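Local coordinates for putative cell adhesion protein (Bacteroides eggerthii, PDB 4GPV) that probably serves as a FimA-like fimbrial subunit that assembles into adhesive pili on the surface of this human gut bacterium, at residues T40-A45 and Q337-P342; F53-G58 and A101-E106; N130-G135 and S154-K159; I160-K165 and T261-K266; Y280-T285 and I329-T334. One frame throughout, in Å; residues are numbered along the deposited sequence.

Interaction 1 of 5, residues T40-A45 and Q337-P342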
# COMPACT_ATOMS: atom_id res chain seq x y z
N THR A 40 -11.34 1.94 12.47
CA THR A 40 -10.01 2.55 12.42
C THR A 40 -8.91 1.54 12.84
O THR A 40 -9.03 0.87 13.86
CB THR A 40 -10.03 3.83 13.28
OG1 THR A 40 -10.68 4.88 12.55
CG2 THR A 40 -8.66 4.30 13.70
N ASP A 41 -7.84 1.43 12.02
CA ASP A 41 -6.66 0.61 12.30
C ASP A 41 -5.53 1.60 12.60
O ASP A 41 -4.93 2.14 11.68
CB ASP A 41 -6.33 -0.31 11.10
CG ASP A 41 -5.07 -1.17 11.28
OD1 ASP A 41 -4.43 -1.09 12.36
OD2 ASP A 41 -4.72 -1.92 10.34
N THR A 42 -5.27 1.87 13.89
CA THR A 42 -4.25 2.84 14.29
C THR A 42 -2.91 2.13 14.30
O THR A 42 -2.71 1.16 15.02
CB THR A 42 -4.63 3.53 15.60
OG1 THR A 42 -5.93 4.10 15.43
CG2 THR A 42 -3.65 4.65 15.98
N GLU A 43 -1.97 2.64 13.50
CA GLU A 43 -0.65 2.07 13.32
C GLU A 43 0.43 3.01 13.86
O GLU A 43 0.62 4.10 13.30
CB GLU A 43 -0.44 1.83 11.81
CG GLU A 43 0.87 1.17 11.42
CD GLU A 43 0.80 -0.30 11.06
OE1 GLU A 43 -0.32 -0.85 10.91
OE2 GLU A 43 1.88 -0.90 10.87
N ASP A 44 1.16 2.58 14.89
CA ASP A 44 2.28 3.35 15.42
C ASP A 44 3.38 3.23 14.39
O ASP A 44 3.89 2.14 14.14
CB ASP A 44 2.72 2.85 16.81
CG ASP A 44 1.85 3.38 17.91
OD1 ASP A 44 1.97 4.58 18.24
OD2 ASP A 44 1.03 2.60 18.45
N ALA A 45 3.59 4.31 13.65
CA ALA A 45 4.53 4.31 12.54
C ALA A 45 5.75 5.11 12.88
O ALA A 45 5.66 6.29 13.20
CB ALA A 45 3.87 4.85 11.29
N GLN A 337 -10.08 2.91 8.24
CA GLN A 337 -9.10 3.96 8.03
C GLN A 337 -7.78 3.47 8.61
O GLN A 337 -7.77 2.97 9.75
CB GLN A 337 -9.55 5.27 8.73
CG GLN A 337 -10.81 5.89 8.13
CD GLN A 337 -10.71 6.36 6.68
OE1 GLN A 337 -11.71 6.36 5.96
NE2 GLN A 337 -9.55 6.82 6.23
N TRP A 338 -6.69 3.57 7.85
CA TRP A 338 -5.36 3.18 8.34
C TRP A 338 -4.71 4.47 8.84
O TRP A 338 -4.36 5.33 8.05
CB TRP A 338 -4.56 2.49 7.22
CG TRP A 338 -3.29 1.83 7.67
CD1 TRP A 338 -3.04 1.29 8.91
CD2 TRP A 338 -2.19 1.46 6.84
NE1 TRP A 338 -1.78 0.73 8.92
CE2 TRP A 338 -1.24 0.80 7.66
CE3 TRP A 338 -1.85 1.73 5.50
CZ2 TRP A 338 -0.00 0.36 7.18
CZ3 TRP A 338 -0.61 1.30 5.02
CH2 TRP A 338 0.28 0.59 5.85
N VAL A 339 -4.72 4.65 10.16
CA VAL A 339 -4.30 5.89 10.80
C VAL A 339 -2.84 5.81 11.23
O VAL A 339 -2.41 4.84 11.85
CB VAL A 339 -5.25 6.15 12.00
CG1 VAL A 339 -4.75 7.27 12.91
CG2 VAL A 339 -6.67 6.45 11.52
N THR A 340 -2.08 6.86 10.90
CA THR A 340 -0.70 6.98 11.31
C THR A 340 -0.66 7.45 12.75
O THR A 340 -1.40 8.37 13.13
CB THR A 340 0.07 8.01 10.44
OG1 THR A 340 -0.57 9.27 10.62
CG2 THR A 340 0.08 7.66 8.96
N GLN A 341 0.24 6.88 13.53
CA GLN A 341 0.51 7.40 14.88
C GLN A 341 2.04 7.56 14.90
O GLN A 341 2.74 6.65 15.36
CB GLN A 341 -0.07 6.46 15.97
CG GLN A 341 -0.28 7.17 17.30
CD GLN A 341 -1.44 6.59 18.09
OE1 GLN A 341 -1.43 5.42 18.49
NE2 GLN A 341 -2.47 7.39 18.32
N PRO A 342 2.58 8.63 14.23
CA PRO A 342 4.04 8.79 14.10
C PRO A 342 4.78 8.80 15.44
O PRO A 342 4.36 9.47 16.37
CB PRO A 342 4.19 10.13 13.38
CG PRO A 342 2.93 10.30 12.63
CD PRO A 342 1.90 9.77 13.59

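Interaction 2 of 5, residues F53-G58 and A101-E106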
# COMPACT_ATOMS: atom_id res chain seq x y z
N PHE A 53 9.76 20.43 2.24
CA PHE A 53 9.86 21.32 1.09
C PHE A 53 9.02 22.56 1.37
O PHE A 53 7.86 22.43 1.77
CB PHE A 53 9.38 20.64 -0.20
CG PHE A 53 10.03 19.31 -0.50
CD1 PHE A 53 9.57 18.15 0.12
CD2 PHE A 53 11.07 19.22 -1.41
CE1 PHE A 53 10.18 16.91 -0.13
CE2 PHE A 53 11.68 17.98 -1.66
CZ PHE A 53 11.23 16.84 -1.02
N LEU A 54 9.59 23.74 1.16
CA LEU A 54 8.86 24.98 1.36
C LEU A 54 8.74 25.70 0.04
O LEU A 54 9.74 25.82 -0.67
CB LEU A 54 9.57 25.89 2.39
CG LEU A 54 9.71 25.34 3.81
CD1 LEU A 54 10.61 26.27 4.66
CD2 LEU A 54 8.37 25.19 4.47
N PHE A 55 7.53 26.15 -0.32
CA PHE A 55 7.34 26.82 -1.61
C PHE A 55 6.73 28.18 -1.47
O PHE A 55 5.90 28.39 -0.60
CB PHE A 55 6.45 25.98 -2.54
CG PHE A 55 7.06 24.64 -2.87
CD1 PHE A 55 8.09 24.54 -3.79
CD2 PHE A 55 6.62 23.49 -2.24
CE1 PHE A 55 8.67 23.30 -4.08
CE2 PHE A 55 7.20 22.24 -2.53
CZ PHE A 55 8.22 22.16 -3.44
N ARG A 56 7.11 29.08 -2.39
CA ARG A 56 6.55 30.42 -2.45
C ARG A 56 5.19 30.36 -3.20
O ARG A 56 4.83 29.30 -3.73
CB ARG A 56 7.54 31.38 -3.11
CG ARG A 56 8.83 31.45 -2.31
CD ARG A 56 9.87 32.40 -2.84
NE ARG A 56 11.03 32.32 -1.97
CZ ARG A 56 12.29 32.57 -2.32
NH1 ARG A 56 12.56 33.03 -3.54
NH2 ARG A 56 13.27 32.42 -1.45
N GLU A 57 4.45 31.50 -3.24
CA GLU A 57 3.13 31.60 -3.88
C GLU A 57 3.18 31.11 -5.34
O GLU A 57 2.26 30.42 -5.78
CB GLU A 57 2.62 33.06 -3.79
CG GLU A 57 1.25 33.33 -4.40
CD GLU A 57 0.04 32.59 -3.86
OE1 GLU A 57 0.01 32.27 -2.65
OE2 GLU A 57 -0.91 32.38 -4.65
N GLY A 58 4.24 31.45 -6.05
CA GLY A 58 4.40 31.06 -7.45
C GLY A 58 5.02 29.71 -7.72
O GLY A 58 5.41 29.44 -8.86
N ALA A 101 15.45 14.38 -5.39
CA ALA A 101 16.72 15.09 -5.70
C ALA A 101 16.61 16.13 -6.82
O ALA A 101 17.39 17.11 -6.81
CB ALA A 101 17.78 14.08 -6.07
N THR A 102 15.69 15.95 -7.80
CA THR A 102 15.59 16.90 -8.94
C THR A 102 14.40 17.86 -8.79
O THR A 102 14.10 18.60 -9.73
CB THR A 102 15.52 16.14 -10.28
OG1 THR A 102 14.27 15.44 -10.38
CG2 THR A 102 16.70 15.20 -10.51
N VAL A 103 13.69 17.85 -7.64
CA VAL A 103 12.56 18.76 -7.40
C VAL A 103 13.08 20.20 -7.33
O VAL A 103 13.97 20.50 -6.53
CB VAL A 103 11.78 18.39 -6.12
CG1 VAL A 103 10.81 19.50 -5.72
CG2 VAL A 103 11.05 17.06 -6.29
N LYS A 104 12.52 21.09 -8.18
CA LYS A 104 12.93 22.49 -8.22
C LYS A 104 11.76 23.40 -7.90
O LYS A 104 11.95 24.55 -7.50
CB LYS A 104 13.47 22.88 -9.62
CG LYS A 104 14.44 21.90 -10.26
CD LYS A 104 15.86 22.04 -9.77
CE LYS A 104 16.78 21.18 -10.58
NZ LYS A 104 17.98 20.80 -9.79
N THR A 105 10.54 22.90 -8.17
CA THR A 105 9.30 23.64 -7.99
C THR A 105 8.20 22.80 -7.37
O THR A 105 8.31 21.57 -7.29
CB THR A 105 8.78 24.16 -9.35
OG1 THR A 105 8.39 23.03 -10.13
CG2 THR A 105 9.78 25.08 -10.08
N GLU A 106 7.10 23.46 -6.99
CA GLU A 106 5.95 22.78 -6.41
C GLU A 106 5.33 21.83 -7.44
O GLU A 106 4.99 20.70 -7.08
CB GLU A 106 4.94 23.83 -5.95
CG GLU A 106 3.78 23.29 -5.14
CD GLU A 106 2.92 24.39 -4.56
OE1 GLU A 106 3.21 25.59 -4.81
OE2 GLU A 106 1.96 24.06 -3.83
O HOH W 1 2.94 27.37 -2.85
O HOH W 2 2.16 27.50 -6.43

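Interaction 3 of 5, residues N130-G135 and S154-K159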
# COMPACT_ATOMS: atom_id res chain seq x y z
N ASN A 130 9.32 0.75 8.02
CA ASN A 130 9.56 1.89 7.13
C ASN A 130 8.42 2.02 6.16
O ASN A 130 8.42 1.37 5.10
CB ASN A 130 10.91 1.76 6.37
CG ASN A 130 11.30 3.05 5.68
OD1 ASN A 130 11.81 3.97 6.32
ND2 ASN A 130 10.96 3.20 4.39
N LEU A 131 7.46 2.86 6.52
CA LEU A 131 6.30 3.11 5.68
C LEU A 131 6.33 4.57 5.19
O LEU A 131 6.48 5.47 5.99
CB LEU A 131 4.97 2.83 6.44
CG LEU A 131 4.75 1.36 6.76
CD1 LEU A 131 3.62 1.18 7.77
CD2 LEU A 131 4.51 0.54 5.47
N TRP A 132 6.17 4.78 3.88
CA TRP A 132 6.16 6.15 3.36
C TRP A 132 4.93 6.88 3.87
O TRP A 132 3.85 6.29 3.90
CB TRP A 132 6.14 6.15 1.82
CG TRP A 132 7.40 5.66 1.16
CD1 TRP A 132 8.62 5.47 1.74
CD2 TRP A 132 7.57 5.37 -0.24
NE1 TRP A 132 9.52 5.02 0.80
CE2 TRP A 132 8.91 4.97 -0.43
CE3 TRP A 132 6.70 5.39 -1.35
CZ2 TRP A 132 9.41 4.59 -1.68
CZ3 TRP A 132 7.20 4.99 -2.60
CH2 TRP A 132 8.54 4.60 -2.75
N MSE A 133 5.10 8.14 4.27
CA MSE A 133 4.02 9.02 4.74
C MSE A 133 4.21 10.38 4.15
O MSE A 133 5.35 10.77 3.83
CB MSE A 133 3.98 9.13 6.27
CG MSE A 133 3.67 7.79 6.96
SE MSE A 133 3.82 7.97 8.89
CE MSE A 133 5.63 7.44 9.15
N SER A 134 3.11 11.09 3.92
CA SER A 134 3.24 12.42 3.36
C SER A 134 2.12 13.30 3.87
O SER A 134 1.08 12.83 4.33
CB SER A 134 3.29 12.37 1.83
OG SER A 134 2.00 12.05 1.32
N GLY A 135 2.34 14.59 3.80
CA GLY A 135 1.35 15.57 4.24
C GLY A 135 1.74 16.95 3.80
O GLY A 135 2.86 17.16 3.33
N SER A 154 -0.08 11.06 6.40
CA SER A 154 -0.92 9.91 6.08
C SER A 154 -0.09 8.89 5.33
O SER A 154 0.83 9.29 4.61
CB SER A 154 -2.11 10.33 5.22
OG SER A 154 -2.99 11.19 5.92
N PHE A 155 -0.43 7.61 5.44
CA PHE A 155 0.31 6.59 4.68
C PHE A 155 0.08 6.75 3.21
O PHE A 155 -1.04 7.01 2.78
CB PHE A 155 -0.16 5.17 5.08
CG PHE A 155 0.18 4.79 6.49
CD1 PHE A 155 1.52 4.69 6.90
CD2 PHE A 155 -0.82 4.49 7.41
CE1 PHE A 155 1.83 4.32 8.21
CE2 PHE A 155 -0.50 4.10 8.71
CZ PHE A 155 0.82 4.04 9.11
N VAL A 156 1.13 6.51 2.42
CA VAL A 156 1.02 6.53 0.96
C VAL A 156 0.39 5.21 0.50
O VAL A 156 -0.32 5.20 -0.50
CB VAL A 156 2.44 6.74 0.35
CG1 VAL A 156 2.45 6.54 -1.17
CG2 VAL A 156 2.98 8.12 0.72
N ALA A 157 0.73 4.12 1.18
CA ALA A 157 0.22 2.79 0.85
C ALA A 157 -1.13 2.47 1.53
O ALA A 157 -1.63 3.22 2.37
CB ALA A 157 1.25 1.74 1.27
N ALA A 158 -1.68 1.30 1.16
CA ALA A 158 -2.80 0.62 1.78
C ALA A 158 -2.25 -0.68 2.36
O ALA A 158 -1.19 -1.17 1.91
CB ALA A 158 -3.89 0.33 0.73
N LYS A 159 -2.96 -1.28 3.29
CA LYS A 159 -2.57 -2.53 3.89
C LYS A 159 -3.69 -3.55 3.67
O LYS A 159 -4.87 -3.20 3.83
CB LYS A 159 -2.33 -2.31 5.40
CG LYS A 159 -1.84 -3.54 6.15
CD LYS A 159 -1.44 -3.14 7.58
CE LYS A 159 -2.41 -3.52 8.64
NZ LYS A 159 -1.93 -3.08 9.98
O HOH W 3 2.90 3.83 3.09
O HOH W 4 0.09 10.27 1.87
O HOH W 5 -2.04 13.92 5.40

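Interaction 4 of 5, residues I160-K165 and T261-K266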
# COMPACT_ATOMS: atom_id res chain seq x y z
N ILE A 160 -3.31 -4.78 3.30
CA ILE A 160 -4.31 -5.86 3.09
C ILE A 160 -3.94 -7.01 4.02
O ILE A 160 -2.84 -7.52 3.90
CB ILE A 160 -4.35 -6.31 1.61
CG1 ILE A 160 -4.76 -5.13 0.68
CG2 ILE A 160 -5.34 -7.51 1.43
CD1 ILE A 160 -4.50 -5.42 -0.81
N GLN A 161 -4.87 -7.44 4.91
CA GLN A 161 -4.63 -8.56 5.82
C GLN A 161 -5.51 -9.72 5.41
O GLN A 161 -6.66 -9.50 5.03
CB GLN A 161 -4.98 -8.18 7.27
CG GLN A 161 -3.92 -7.31 7.93
CD GLN A 161 -4.37 -6.80 9.27
OE1 GLN A 161 -5.19 -5.88 9.38
NE2 GLN A 161 -3.85 -7.40 10.32
N LEU A 162 -5.00 -10.96 5.56
CA LEU A 162 -5.77 -12.15 5.22
C LEU A 162 -6.00 -13.02 6.44
O LEU A 162 -5.05 -13.36 7.16
CB LEU A 162 -5.03 -12.96 4.12
CG LEU A 162 -5.60 -14.31 3.76
CD1 LEU A 162 -7.02 -14.17 3.17
CD2 LEU A 162 -4.67 -15.08 2.81
N ILE A 163 -7.28 -13.38 6.67
CA ILE A 163 -7.74 -14.33 7.70
C ILE A 163 -8.32 -15.54 6.95
O ILE A 163 -9.28 -15.37 6.19
CB ILE A 163 -8.77 -13.69 8.68
CG1 ILE A 163 -8.14 -12.54 9.48
CG2 ILE A 163 -9.39 -14.73 9.62
CD1 ILE A 163 -9.15 -11.69 10.20
N VAL A 164 -7.78 -16.75 7.18
CA VAL A 164 -8.26 -17.95 6.52
C VAL A 164 -8.98 -18.83 7.54
O VAL A 164 -8.43 -19.09 8.61
CB VAL A 164 -7.10 -18.71 5.85
CG1 VAL A 164 -7.60 -20.00 5.18
CG2 VAL A 164 -6.39 -17.81 4.83
N LYS A 165 -10.22 -19.19 7.24
CA LYS A 165 -11.00 -20.15 8.05
C LYS A 165 -11.18 -21.35 7.17
O LYS A 165 -11.96 -21.31 6.21
CB LYS A 165 -12.33 -19.54 8.52
CG LYS A 165 -12.08 -18.41 9.50
CD LYS A 165 -13.33 -17.67 9.86
CE LYS A 165 -12.97 -16.49 10.73
NZ LYS A 165 -14.16 -15.92 11.41
N THR A 261 -6.63 -5.17 -8.34
CA THR A 261 -5.77 -5.96 -7.47
C THR A 261 -6.58 -7.19 -7.02
O THR A 261 -7.81 -7.11 -6.85
CB THR A 261 -5.30 -5.09 -6.30
OG1 THR A 261 -4.46 -4.03 -6.82
CG2 THR A 261 -4.50 -5.87 -5.25
N ILE A 262 -5.90 -8.33 -6.83
CA ILE A 262 -6.55 -9.58 -6.43
C ILE A 262 -5.75 -10.21 -5.30
O ILE A 262 -4.53 -10.36 -5.42
CB ILE A 262 -6.67 -10.61 -7.61
CG1 ILE A 262 -7.28 -10.00 -8.89
CG2 ILE A 262 -7.36 -11.95 -7.14
CD1 ILE A 262 -7.15 -10.84 -10.13
N LEU A 263 -6.42 -10.58 -4.22
CA LEU A 263 -5.77 -11.35 -3.13
C LEU A 263 -6.22 -12.79 -3.28
O LEU A 263 -7.40 -13.02 -3.49
CB LEU A 263 -6.14 -10.80 -1.73
CG LEU A 263 -5.59 -11.63 -0.54
CD1 LEU A 263 -4.06 -11.51 -0.42
CD2 LEU A 263 -6.27 -11.20 0.75
N ALA A 264 -5.28 -13.76 -3.24
CA ALA A 264 -5.71 -15.15 -3.37
C ALA A 264 -4.86 -16.11 -2.57
O ALA A 264 -3.69 -15.83 -2.25
CB ALA A 264 -5.64 -15.58 -4.84
N ILE A 265 -5.45 -17.26 -2.28
CA ILE A 265 -4.72 -18.43 -1.84
C ILE A 265 -4.43 -19.18 -3.13
O ILE A 265 -5.37 -19.47 -3.86
CB ILE A 265 -5.45 -19.30 -0.81
CG1 ILE A 265 -5.74 -18.51 0.47
CG2 ILE A 265 -4.63 -20.61 -0.54
CD1 ILE A 265 -6.82 -19.15 1.33
N LYS A 266 -3.15 -19.46 -3.43
CA LYS A 266 -2.78 -20.23 -4.62
C LYS A 266 -2.45 -21.64 -4.13
O LYS A 266 -1.68 -21.79 -3.18
CB LYS A 266 -1.57 -19.58 -5.33
CG LYS A 266 -1.18 -20.31 -6.60
CD LYS A 266 -0.05 -21.30 -6.37
CE LYS A 266 -0.03 -22.36 -7.45
NZ LYS A 266 1.09 -23.31 -7.24

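Interaction 5 of 5, residues Y280-T285 and I329-T334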
# COMPACT_ATOMS: atom_id res chain seq x y z
N TYR A 280 -8.18 -19.44 -4.61
CA TYR A 280 -9.34 -19.05 -3.80
C TYR A 280 -9.21 -17.53 -3.72
O TYR A 280 -8.48 -17.02 -2.88
CB TYR A 280 -9.32 -19.73 -2.42
CG TYR A 280 -9.24 -21.23 -2.50
CD1 TYR A 280 -10.40 -22.01 -2.57
CD2 TYR A 280 -8.01 -21.89 -2.43
CE1 TYR A 280 -10.34 -23.40 -2.53
CE2 TYR A 280 -7.94 -23.29 -2.44
CZ TYR A 280 -9.11 -24.04 -2.49
OH TYR A 280 -9.03 -25.42 -2.47
N PRO A 281 -9.77 -16.80 -4.71
CA PRO A 281 -9.45 -15.37 -4.82
C PRO A 281 -10.54 -14.38 -4.39
O PRO A 281 -11.72 -14.74 -4.27
CB PRO A 281 -9.23 -15.22 -6.32
CG PRO A 281 -10.19 -16.23 -6.93
CD PRO A 281 -10.53 -17.25 -5.89
N ILE A 282 -10.13 -13.12 -4.24
CA ILE A 282 -11.02 -11.99 -4.03
C ILE A 282 -10.53 -10.84 -4.89
O ILE A 282 -9.37 -10.42 -4.78
CB ILE A 282 -11.27 -11.59 -2.55
CG1 ILE A 282 -12.47 -10.59 -2.44
CG2 ILE A 282 -10.04 -11.05 -1.88
CD1 ILE A 282 -13.94 -11.17 -3.01
N LEU A 283 -11.41 -10.33 -5.78
CA LEU A 283 -11.09 -9.20 -6.65
C LEU A 283 -11.47 -7.93 -5.95
O LEU A 283 -12.60 -7.83 -5.47
CB LEU A 283 -11.86 -9.29 -7.99
CG LEU A 283 -11.25 -10.10 -9.11
CD1 LEU A 283 -11.31 -11.54 -8.78
CD2 LEU A 283 -12.01 -9.88 -10.38
N PHE A 284 -10.56 -6.95 -5.92
CA PHE A 284 -10.82 -5.64 -5.32
C PHE A 284 -11.47 -4.75 -6.39
O PHE A 284 -10.83 -3.85 -6.97
CB PHE A 284 -9.56 -5.00 -4.75
CG PHE A 284 -9.19 -5.65 -3.44
CD1 PHE A 284 -9.79 -5.23 -2.25
CD2 PHE A 284 -8.30 -6.71 -3.40
CE1 PHE A 284 -9.46 -5.85 -1.03
CE2 PHE A 284 -7.95 -7.31 -2.17
CZ PHE A 284 -8.56 -6.89 -1.01
N THR A 285 -12.74 -5.07 -6.65
CA THR A 285 -13.62 -4.34 -7.56
C THR A 285 -14.88 -3.95 -6.80
O THR A 285 -15.24 -4.58 -5.80
CB THR A 285 -14.05 -5.22 -8.77
OG1 THR A 285 -14.78 -6.36 -8.29
CG2 THR A 285 -12.89 -5.63 -9.64
N ILE A 329 -16.43 -21.13 -1.39
CA ILE A 329 -15.64 -19.95 -1.01
C ILE A 329 -16.59 -18.88 -0.50
O ILE A 329 -17.49 -18.48 -1.23
CB ILE A 329 -14.74 -19.41 -2.17
CG1 ILE A 329 -13.89 -20.52 -2.82
CG2 ILE A 329 -13.85 -18.25 -1.68
CD1 ILE A 329 -13.23 -20.16 -4.19
N GLU A 330 -16.40 -18.43 0.75
CA GLU A 330 -17.16 -17.34 1.36
C GLU A 330 -16.15 -16.27 1.72
O GLU A 330 -15.17 -16.57 2.42
CB GLU A 330 -17.94 -17.80 2.60
CG GLU A 330 -18.74 -16.68 3.27
CD GLU A 330 -18.83 -16.74 4.78
OE1 GLU A 330 -19.22 -17.79 5.33
OE2 GLU A 330 -18.55 -15.70 5.42
N VAL A 331 -16.35 -15.03 1.23
CA VAL A 331 -15.38 -13.95 1.48
C VAL A 331 -16.06 -12.72 2.03
O VAL A 331 -17.11 -12.31 1.51
CB VAL A 331 -14.55 -13.55 0.21
CG1 VAL A 331 -13.49 -12.48 0.55
CG2 VAL A 331 -13.87 -14.75 -0.45
N THR A 332 -15.48 -12.13 3.09
CA THR A 332 -15.93 -10.84 3.62
C THR A 332 -14.76 -9.90 3.52
O THR A 332 -13.62 -10.30 3.78
CB THR A 332 -16.50 -10.88 5.05
OG1 THR A 332 -15.44 -11.04 5.99
CG2 THR A 332 -17.64 -11.90 5.23
N VAL A 333 -15.02 -8.67 3.07
CA VAL A 333 -13.96 -7.65 2.96
C VAL A 333 -14.44 -6.44 3.72
O VAL A 333 -15.54 -5.93 3.43
CB VAL A 333 -13.53 -7.26 1.52
CG1 VAL A 333 -12.39 -6.23 1.53
CG2 VAL A 333 -13.14 -8.49 0.71
N THR A 334 -13.66 -6.02 4.70
CA THR A 334 -13.98 -4.79 5.42
C THR A 334 -12.83 -3.83 5.25
O THR A 334 -11.67 -4.25 5.09
CB THR A 334 -14.36 -5.02 6.88
OG1 THR A 334 -13.25 -5.57 7.57
CG2 THR A 334 -15.64 -5.85 7.06

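Interaction 1 of 5, residues T40-A45 and Q337-P342
Trp338 and Glu43 cross on one face of a parallel strand pair, the plane of the indole standing almost perpendicular (88°) to that of the carboxylate. NE1 of Trp338 donates to OE1 of Glu43 at 2.9 Å; the oxygen lies in the ring plane, while the N-H meets it from above the carboxylate plane. The glutamate reaches this spot because its chain bends at chi2 (103°), which turns CD toward the indole edge. Asp41, on the same face, runs beside the indole and points the same way, its OD2 3.9 Å from CD1 of Trp338. Lys159 forms salt bridges with both carboxylates, probably offsetting their charge beside the buried indole, and Ser298 bonds Asp41 OD2. Tryptophan suits the place, offering a flat apolar surface, stacked on Phe155, and one N-H for the acid. The other face is plainer: CG2 of Thr40 touches CG2 of Val339 at 3.7 Å, and CG2 of Thr42 packs against the amide of Gln341, with OE1 at 3.4 Å. Beta-branched residues fit such extended backbone well. Beneath the side chains, backbone bonds run from Asp41 N to Gln337 O (2.7 Å) and from Val339 N to Asp41 O (2.9 Å). Thr40 to Ala45 thus pair residue by residue with Gln337 to Pro342, a parallel pairing of strand 40-46 with strand 329-343 in a mixed beta-sheet.

Interaction 2 of 5, residues F53-G58 and A101-E106
Phe55 lays one face of its ring against the start of helix 106-111, where Glu106 covers it with CA and CB. CB stands 3.9 Å from the centroid of the Phe55 ring and 15° off its normal, a CH-pi contact, while CA sits 3.6 Å above the plane, displaced toward the rim. The nearest approach is CE1 of Phe55 to N of Glu106, 3.3 Å. Glu106 CG, anti to its backbone N (chi1 -172°), continues to within 4.1 Å of CD2 of Phe55. At the ring's edge, CG1 of Val103, a compact branched residue, lies 4.4 Å from CZ of Phe55 and also meets CD2 of Phe53. This is packing of a loop and helix start on a beta-sheet, strand 50-56 supplying the phenylalanines. Glutamate suits the boundary: its methylenes serve the ring while its carboxylate reaches water. Two waters donate to OE1 of Glu106, one also to Arg56 O (2.8 Å) and the other to Glu57 O (3.0 Å), and Tyr87 OH bonds OE2. Farther out, Thr105 holds the N-cap position, its OG1 accepting from the backbone N of Asp108. Leu109 touches Phe53, Phe55 and Val103, and Arg56 turns its guanidinium away to Asp62.

Interaction 3 of 5, residues N130-G135 and S154-K159
Ser134 and Ser154 form an antiparallel hydrogen-bonded pair, with N of Ser134 to O of Ser154 and N of Ser154 to O of Ser134 both at 3.0 Å. A third backbone bond, from Val156 N to Trp132 O (3.1 Å), extends the pairing past the non-hydrogen-bonded pair of Met133 and Phe155. Water supplements the polar set: one molecule donates to OG of Ser134 and to O of Ser154, and another links Trp132 O to Ala157 N. The small serine hydroxyls also find protein partners, Ser134 at Phe194 O and Ser154 at Asp26.

Apolar contacts gather around Phe155. CD1 of Leu131 approaches CE1 of Phe155 at 3.6 Å, the two side chains crossing, whereas selenomethionine Met133 runs beside Phe155 in the same direction, its CG 3.8 Å from CD1 of Phe155. With chi2 near anti (174°), SE of Met133 lies 5.0 Å from the centroid of the Phe155 ring in an oblique Met-aromatic contact. On the other side of the pairing, CG2 of Val156 packs on CB of Trp132 at 3.9 Å. In this hairpin of strands 133-138 and 146-169, backbone bonds thus fix the register, while flexible and aromatic side chains fill the interior and water serves carbonyls that carry a second bond.

Interaction 4 of 5, residues I160-K165 and T261-K266
Leu263 faces Ile160 and Leu162 across the interior of a beta-sandwich, in which strands 146-169 and 262-271 belong to two different sheets. The axes of segments 160-165 and 262-266 pass 9.2 Å apart at 36°, a separation bridged by side chains with no hydrogen bond between them. From its CB, which points toward the opposite sheet, Leu263 carries CG anti to the backbone N (chi1 176°). Beyond this branch point CD2 does the touching: it meets CG2 of Ile160 at 3.9 Å and, equally near, CD1 of Leu162, with CB of Leu162 at 4.0 Å. Leucine suits this place because its fork can put one methyl between two neighbours. Leu263 slides past Ile160 in the opposite direction but crosses Leu162 at a slant. Phe249 and Ile282 also touch Leu263, enclosing it further with apolar surface. Leu162 CD2 approaches CG1 of Ile265 at 4.3 Å, and Val164 and Ile265 meet tip to tip, CD1 of Ile265 lying 3.8 Å from CG2 and 4.0 Å from CG1 of Val164.

Interaction 5 of 5, residues Y280-T285 and I329-T334
Ile282 projects toward Val331 and Val333, and its CG1 touches both: CG1 of Val331 at 3.7 Å and CG2 of Val333 at 3.8 Å. Its first torsion sets CG1 anti to the backbone N (chi1 -167°), with CG2 in the crowded position between N and the carbonyl carbon. A further turn at chi2 (59°) brings CD1 to 3.8 Å from CG1 of Val331, so the isoleucine meets that methyl with CB, CG1 and CD1 in succession. The valines answer with different branches, Val331 through CG1 and Val333 through CG2 toward Ile282, while CG1 of Val333 turns to Phe284 and lies 3.9 Å from its CE1. These contacts join the two sheets of a beta-sandwich: strand 274-283 belongs to one, strand 329-343 to the other, and Val301 of the latter sheet also touches Ile282 and Phe284. The beta-branched residues present short, stiff methyl groups to the interior. At the other end Tyr280 and Ile329 cross at about a right angle; CG1 of Ile329 lies in the plane of the tyrosine ring at its edge, and CD1 comes to 3.7 Å from CD1 of Tyr280. CD1 of Ile329 also lies 4.3 Å from CD of Pro281. Tyrosine can occupy this apolar site since its hydroxyl continues beyond it to Gly314 O. Phe284 is the centre of an inverse gamma turn, closed by a weak bond from Thr285 N to Leu283 O.

Overall arrangement
Interactions 4 and 5 are neighbouring parts of one sandwich interior, centres about 8 Å apart: strands 262-271 and 274-283 pair in one sheet and face strands 146-169 and 329-343 of the other, using hydrocarbon groups alone. The latter two strands run on into interactions 3 and 1, where the chemistry becomes backbone pairing within a sheet. These two touch through salt bridges and a ring stack. Interactions 3 and 4 are buried, while 1, 2 and 5 are only partly so, interaction 1 with mostly exposed residues on the face of Thr40 and Thr42. Interaction 2, about 42 Å from interaction 5 between centres, sits apart, combining aromatic packing with bridging waters.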